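Long-range contact in periplasmic binding protein/LacI transcriptional regulator (Clostridium phytofermentans, PDB 3BRS), which probably binds a sugar outside the cell as the solute-binding component of a sugar transport system: residues K125-F139 with L157-D171. Residues are numbered along the deposited sequence; the frame is centred on the assembly and turned at random.
Sequences KNLVRKSGKIGVISF and LSDDSNKIEAIYYCD
Strands 133-138 and 164-169 run parallel, their short axes 4.5 Å apart and 14° from alignment, and Val136 marks the register: its N donates to Ala166 O at 2.8 Å while its O accepts from Tyr168 N in an almost straight bond (179°), and Ser138 N to Tyr168 O continues the run. Glu165 N takes Ile134 O, and Ala166 N has no partner in the model; with Glu165 at helix-like backbone angles, the pairing slips by one residue, from Ile134 beside Ile164 to Val136 beside Ile167, as in a beta bulge. On one face Val136 divides its branches: CG2 meets Ile164 CG2 at 3.8 Å, and CG1 lies against Ile167 CG2. Farther along this face, Ile134 and Leu157 reach tip to tip, CD1 to CD2 at 3.7 Å, joining helix 144-157 to the sheet. The other face carries Ile137, whose CD1 packs on Tyr168 CB. Before the strands, Lys163 stretches back past Val128, CD on CG2, and its NZ binds two carbonyls in their planes, Gly132 O at 2.9 Å and Val128 O at 3.0 Å, pinning the turn after helix 113-127. Lys133, bent at chi2 (-79°), crosses Glu165 at about a right angle in a salt bridge whose NZ to OE2 hydrogen bond is weak (3.3 Å). Lys125 NZ hydrogen-bonds Ser158 OG. With helix 144-157 as the connection, the two strands form a beta-alpha-beta crossover, 164-169 being the edge strand and 191-196 flanking 133-138 on the other side, as expected in one Rossmann-like lobe of a two-lobed periplasmic binding protein.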
loop_
_atom_site.group_PDB
_atom_site.type_symbol
_atom_site.label_atom_id
_atom_site.label_comp_id
_atom_site.label_asym_id
_atom_site.label_seq_id
_atom_site.Cartn_x
_atom_site.Cartn_y
_atom_site.Cartn_z
ATOM N N LYS A 125 1.103 -2.849 -21.026
ATOM C CA LYS A 125 0.862 -3.633 -22.271
ATOM C C LYS A 125 0.909 -2.727 -23.462
ATOM O O LYS A 125 1.522 -3.072 -24.454
ATOM C CB LYS A 125 -0.514 -4.288 -22.196
ATOM C CG LYS A 125 -0.833 -5.349 -23.252
ATOM C CD LYS A 125 -2.139 -5.963 -22.851
ATOM C CE LYS A 125 -2.524 -7.179 -23.687
ATOM N NZ LYS A 125 -4.001 -7.469 -23.487
ATOM N N ASN A 126 0.301 -1.555 -23.404
ATOM C CA ASN A 126 0.393 -0.696 -24.572
ATOM C C ASN A 126 1.846 -0.191 -24.816
ATOM O O ASN A 126 2.279 -0.069 -25.962
ATOM C CB ASN A 126 -0.560 0.447 -24.411
ATOM C CG ASN A 126 -0.638 1.324 -25.643
ATOM O OD1 ASN A 126 -0.851 0.857 -26.768
ATOM N ND2 ASN A 126 -0.513 2.614 -25.434
ATOM N N LEU A 127 2.616 0.074 -23.752
ATOM C CA LEU A 127 4.014 0.530 -23.969
ATOM C C LEU A 127 4.954 -0.486 -24.639
ATOM O O LEU A 127 5.801 -0.129 -25.453
ATOM C CB LEU A 127 4.640 1.036 -22.667
ATOM C CG LEU A 127 3.956 2.238 -22.038
ATOM C CD1 LEU A 127 4.531 2.435 -20.668
ATOM C CD2 LEU A 127 4.115 3.482 -22.909
ATOM N N VAL A 128 4.795 -1.755 -24.312
ATOM C CA VAL A 128 5.609 -2.819 -24.923
ATOM C C VAL A 128 4.889 -3.528 -26.138
ATOM O O VAL A 128 5.230 -4.675 -26.502
ATOM C CB VAL A 128 6.117 -3.835 -23.858
ATOM C CG1 VAL A 128 6.701 -3.107 -22.690
ATOM C CG2 VAL A 128 5.013 -4.616 -23.384
ATOM N N ARG A 129 3.939 -2.812 -26.765
ATOM C CA ARG A 129 3.193 -3.255 -27.954
ATOM C C ARG A 129 4.089 -3.761 -29.077
ATOM O O ARG A 129 3.781 -4.757 -29.744
ATOM C CB ARG A 129 2.434 -2.067 -28.558
ATOM C CG ARG A 129 0.977 -2.115 -28.421
ATOM C CD ARG A 129 0.335 -1.053 -29.322
ATOM N NE ARG A 129 1.214 0.101 -29.539
ATOM C CZ ARG A 129 0.890 1.180 -30.264
ATOM N NH1 ARG A 129 1.772 2.178 -30.402
ATOM N NH2 ARG A 129 -0.316 1.277 -30.847
ATOM N N LYS A 130 5.142 -3.010 -29.367
ATOM C CA LYS A 130 6.008 -3.364 -30.486
ATOM C C LYS A 130 7.122 -4.210 -29.924
ATOM O O LYS A 130 7.495 -5.218 -30.507
ATOM C CB LYS A 130 6.594 -2.133 -31.194
ATOM C CG LYS A 130 5.621 -1.180 -31.841
ATOM C CD LYS A 130 6.393 -0.280 -32.818
ATOM C CE LYS A 130 6.471 -0.857 -34.277
ATOM N NZ LYS A 130 7.712 -1.645 -34.686
ATOM N N SER A 131 7.651 -3.775 -28.784
ATOM C CA SER A 131 8.734 -4.473 -28.112
ATOM C C SER A 131 9.071 -3.795 -26.812
ATOM O O SER A 131 8.558 -2.730 -26.501
ATOM C CB SER A 131 10.011 -4.487 -28.979
ATOM O OG SER A 131 10.360 -3.203 -29.515
ATOM N N GLY A 132 10.002 -4.415 -26.102
ATOM C CA GLY A 132 10.455 -3.975 -24.795
ATOM C C GLY A 132 10.103 -5.114 -23.870
ATOM O O GLY A 132 9.197 -5.894 -24.170
ATOM N N LYS A 133 10.844 -5.236 -22.777
ATOM C CA LYS A 133 10.499 -6.144 -21.695
ATOM C C LYS A 133 10.315 -5.245 -20.467
ATOM O O LYS A 133 10.305 -4.032 -20.607
ATOM C CB LYS A 133 11.519 -7.280 -21.456
ATOM C CG LYS A 133 11.857 -8.069 -22.725
ATOM C CD LYS A 133 10.797 -9.103 -23.094
ATOM C CE LYS A 133 11.409 -10.547 -23.231
ATOM N NZ LYS A 133 11.817 -11.192 -21.921
ATOM N N ILE A 134 10.113 -5.842 -19.314
ATOM C CA ILE A 134 9.485 -5.122 -18.215
ATOM C C ILE A 134 10.219 -5.478 -16.966
ATOM O O ILE A 134 10.440 -6.682 -16.695
ATOM C CB ILE A 134 7.902 -5.507 -18.039
ATOM C CG1 ILE A 134 7.050 -4.988 -19.208
ATOM C CG2 ILE A 134 7.318 -5.008 -16.698
ATOM C CD1 ILE A 134 5.794 -5.867 -19.405
ATOM N N GLY A 135 10.601 -4.479 -16.159
ATOM C CA GLY A 135 11.125 -4.872 -14.843
ATOM C C GLY A 135 10.196 -4.364 -13.778
ATOM O O GLY A 135 9.639 -3.252 -13.882
ATOM N N VAL A 136 10.039 -5.158 -12.723
ATOM C CA VAL A 136 9.211 -4.712 -11.595
ATOM C C VAL A 136 9.941 -4.554 -10.262
ATOM O O VAL A 136 10.670 -5.451 -9.782
ATOM C CB VAL A 136 8.069 -5.689 -11.328
ATOM C CG1 VAL A 136 7.032 -5.187 -10.319
ATOM C CG2 VAL A 136 7.384 -6.076 -12.631
ATOM N N ILE A 137 9.717 -3.413 -9.642
ATOM C CA ILE A 137 10.128 -3.208 -8.251
ATOM C C ILE A 137 8.859 -3.211 -7.383
ATOM O O ILE A 137 7.951 -2.251 -7.432
ATOM C CB ILE A 137 10.906 -1.898 -7.995
ATOM C CG1 ILE A 137 12.114 -1.726 -8.908
ATOM C CG2 ILE A 137 11.388 -1.884 -6.467
ATOM C CD1 ILE A 137 13.075 -3.030 -8.936
ATOM N N SER A 138 8.800 -4.282 -6.592
ATOM C CA SER A 138 7.807 -4.434 -5.543
ATOM C C SER A 138 8.388 -4.034 -4.197
ATOM O O SER A 138 9.566 -3.631 -4.073
ATOM C CB SER A 138 7.222 -5.826 -5.505
ATOM O OG SER A 138 5.997 -5.764 -4.780
ATOM N N PHE A 139 7.526 -4.097 -3.199
ATOM C CA PHE A 139 7.838 -3.700 -1.872
ATOM C C PHE A 139 7.867 -4.943 -0.926
ATOM O O PHE A 139 8.852 -5.724 -0.932
ATOM C CB PHE A 139 6.938 -2.553 -1.393
ATOM C CG PHE A 139 5.424 -2.727 -1.567
ATOM C CD1 PHE A 139 4.832 -2.663 -2.852
ATOM C CD2 PHE A 139 4.585 -2.722 -0.463
ATOM C CE1 PHE A 139 3.400 -2.756 -3.058
ATOM C CE2 PHE A 139 3.160 -2.781 -0.604
ATOM C CZ PHE A 139 2.536 -2.769 -1.934
ATOM N N LEU A 157 -1.744 -7.439 -17.989
ATOM C CA LEU A 157 -0.753 -7.625 -19.117
ATOM C C LEU A 157 -1.200 -8.724 -20.095
ATOM O O LEU A 157 -0.722 -8.759 -21.245
ATOM C CB LEU A 157 0.670 -7.884 -18.634
ATOM C CG LEU A 157 1.503 -6.680 -18.128
ATOM C CD1 LEU A 157 2.591 -7.048 -17.065
ATOM C CD2 LEU A 157 2.131 -5.910 -19.259
ATOM N N SER A 158 -2.133 -9.599 -19.636
ATOM C CA SER A 158 -2.743 -10.649 -20.509
ATOM C C SER A 158 -1.643 -11.587 -20.967
ATOM O O SER A 158 -0.841 -12.089 -20.141
ATOM C CB SER A 158 -3.277 -10.041 -21.798
ATOM O OG SER A 158 -4.539 -9.484 -21.652
ATOM N N ASP A 159 -1.605 -11.767 -22.310
ATOM C CA ASP A 159 -0.579 -12.555 -23.009
ATOM C C ASP A 159 0.844 -12.005 -22.779
ATOM O O ASP A 159 1.778 -12.763 -22.457
ATOM C CB ASP A 159 -0.914 -12.735 -24.500
ATOM C CG ASP A 159 -1.293 -11.421 -25.189
ATOM O OD1 ASP A 159 -2.369 -10.856 -24.897
ATOM O OD2 ASP A 159 -0.514 -10.943 -26.036
ATOM N N ASP A 160 0.986 -10.693 -22.862
ATOM C CA ASP A 160 2.233 -10.017 -22.513
ATOM C C ASP A 160 2.826 -10.156 -21.081
ATOM O O ASP A 160 3.804 -9.486 -20.745
ATOM C CB ASP A 160 2.079 -8.530 -22.900
ATOM C CG ASP A 160 1.712 -8.370 -24.363
ATOM O OD1 ASP A 160 2.179 -9.236 -25.115
ATOM O OD2 ASP A 160 1.000 -7.417 -24.776
ATOM N N SER A 161 2.270 -11.013 -20.226
ATOM C CA SER A 161 2.754 -11.062 -18.832
ATOM C C SER A 161 4.087 -11.829 -18.704
ATOM O O SER A 161 4.835 -11.697 -17.717
ATOM C CB SER A 161 1.670 -11.598 -17.879
ATOM O OG SER A 161 1.747 -13.004 -17.887
ATOM N N ASN A 162 4.422 -12.590 -19.737
ATOM C CA ASN A 162 5.728 -13.209 -19.882
ATOM C C ASN A 162 6.828 -12.164 -20.238
ATOM O O ASN A 162 7.995 -12.501 -20.275
ATOM C CB ASN A 162 5.627 -14.272 -21.006
ATOM C CG ASN A 162 5.351 -13.655 -22.386
ATOM O OD1 ASN A 162 5.851 -14.137 -23.396
ATOM N ND2 ASN A 162 4.580 -12.582 -22.430
ATOM N N LYS A 163 6.447 -10.927 -20.574
ATOM C CA LYS A 163 7.412 -9.903 -20.832
ATOM C C LYS A 163 8.059 -9.368 -19.516
ATOM O O LYS A 163 9.103 -8.759 -19.567
ATOM C CB LYS A 163 6.782 -8.784 -21.674
ATOM C CG LYS A 163 6.688 -9.132 -23.152
ATOM C CD LYS A 163 6.203 -7.943 -23.968
ATOM C CE LYS A 163 6.518 -8.118 -25.469
ATOM N NZ LYS A 163 7.194 -6.901 -26.087
ATOM N N ILE A 164 7.459 -9.615 -18.353
ATOM C CA ILE A 164 8.116 -9.310 -17.091
ATOM C C ILE A 164 9.381 -10.131 -16.966
ATOM O O ILE A 164 9.340 -11.372 -16.910
ATOM C CB ILE A 164 7.210 -9.627 -15.888
ATOM C CG1 ILE A 164 5.897 -8.881 -16.041
ATOM C CG2 ILE A 164 7.948 -9.323 -14.546
ATOM C CD1 ILE A 164 4.932 -9.092 -14.833
ATOM N N GLU A 165 10.499 -9.420 -16.888
ATOM C CA GLU A 165 11.807 -10.019 -16.854
ATOM C C GLU A 165 12.139 -10.501 -15.478
ATOM O O GLU A 165 12.729 -11.594 -15.246
ATOM C CB GLU A 165 12.790 -8.938 -17.228
ATOM C CG GLU A 165 14.014 -9.468 -17.778
ATOM C CD GLU A 165 13.955 -9.719 -19.253
ATOM O OE1 GLU A 165 13.794 -8.747 -20.017
ATOM O OE2 GLU A 165 14.191 -10.883 -19.631
ATOM N N ALA A 166 11.769 -9.655 -14.540
ATOM C CA ALA A 166 12.082 -9.906 -13.165
ATOM C C ALA A 166 11.282 -9.027 -12.215
ATOM O O ALA A 166 10.878 -7.854 -12.542
ATOM C CB ALA A 166 13.583 -9.745 -12.927
ATOM N N ILE A 167 11.087 -9.597 -11.033
ATOM C CA ILE A 167 10.462 -8.857 -9.931
ATOM C C ILE A 167 11.350 -8.773 -8.751
ATOM O O ILE A 167 11.723 -9.802 -8.181
ATOM C CB ILE A 167 9.069 -9.364 -9.471
ATOM C CG1 ILE A 167 8.210 -9.623 -10.711
ATOM C CG2 ILE A 167 8.422 -8.264 -8.580
ATOM C CD1 ILE A 167 6.753 -9.880 -10.510
ATOM N N TYR A 168 11.695 -7.564 -8.392
ATOM C CA TYR A 168 12.628 -7.301 -7.227
ATOM C C TYR A 168 11.802 -6.745 -6.060
ATOM O O TYR A 168 10.991 -5.814 -6.266
ATOM C CB TYR A 168 13.737 -6.322 -7.632
ATOM C CG TYR A 168 14.732 -6.015 -6.534
ATOM C CD1 TYR A 168 14.498 -4.969 -5.636
ATOM C CD2 TYR A 168 15.898 -6.779 -6.354
ATOM C CE1 TYR A 168 15.364 -4.676 -4.580
ATOM C CE2 TYR A 168 16.808 -6.482 -5.255
ATOM C CZ TYR A 168 16.524 -5.439 -4.374
ATOM O OH TYR A 168 17.416 -5.089 -3.281
ATOM N N TYR A 169 12.038 -7.242 -4.841
ATOM C CA TYR A 169 11.260 -6.789 -3.644
ATOM C C TYR A 169 12.179 -5.922 -2.804
ATOM O O TYR A 169 13.093 -6.448 -2.191
ATOM C CB TYR A 169 10.713 -8.044 -2.841
ATOM C CG TYR A 169 9.739 -8.897 -3.735
ATOM C CD1 TYR A 169 8.340 -8.649 -3.751
ATOM C CD2 TYR A 169 10.241 -9.894 -4.591
ATOM C CE1 TYR A 169 7.501 -9.411 -4.578
ATOM C CE2 TYR A 169 9.397 -10.645 -5.419
ATOM C CZ TYR A 169 8.006 -10.380 -5.393
ATOM O OH TYR A 169 7.121 -11.097 -6.229
ATOM N N CYS A 170 11.931 -4.603 -2.809
ATOM C CA CYS A 170 12.637 -3.607 -2.045
ATOM C C CYS A 170 12.247 -3.491 -0.631
ATOM O O CYS A 170 12.927 -2.715 0.141
ATOM C CB CYS A 170 12.468 -2.197 -2.711
ATOM S SG CYS A 170 10.889 -1.282 -2.373
ATOM N N ASP A 171 11.201 -4.192 -0.220
ATOM C CA ASP A 171 10.639 -4.096 1.183
ATOM C C ASP A 171 10.388 -2.668 1.597
ATOM O O ASP A 171 10.548 -2.339 2.752
ATOM C CB ASP A 171 11.611 -4.668 2.209
ATOM C CG ASP A 171 11.812 -6.182 2.038
ATOM O OD1 ASP A 171 10.772 -6.881 2.198
ATOM O OD2 ASP A 171 12.958 -6.654 1.760
#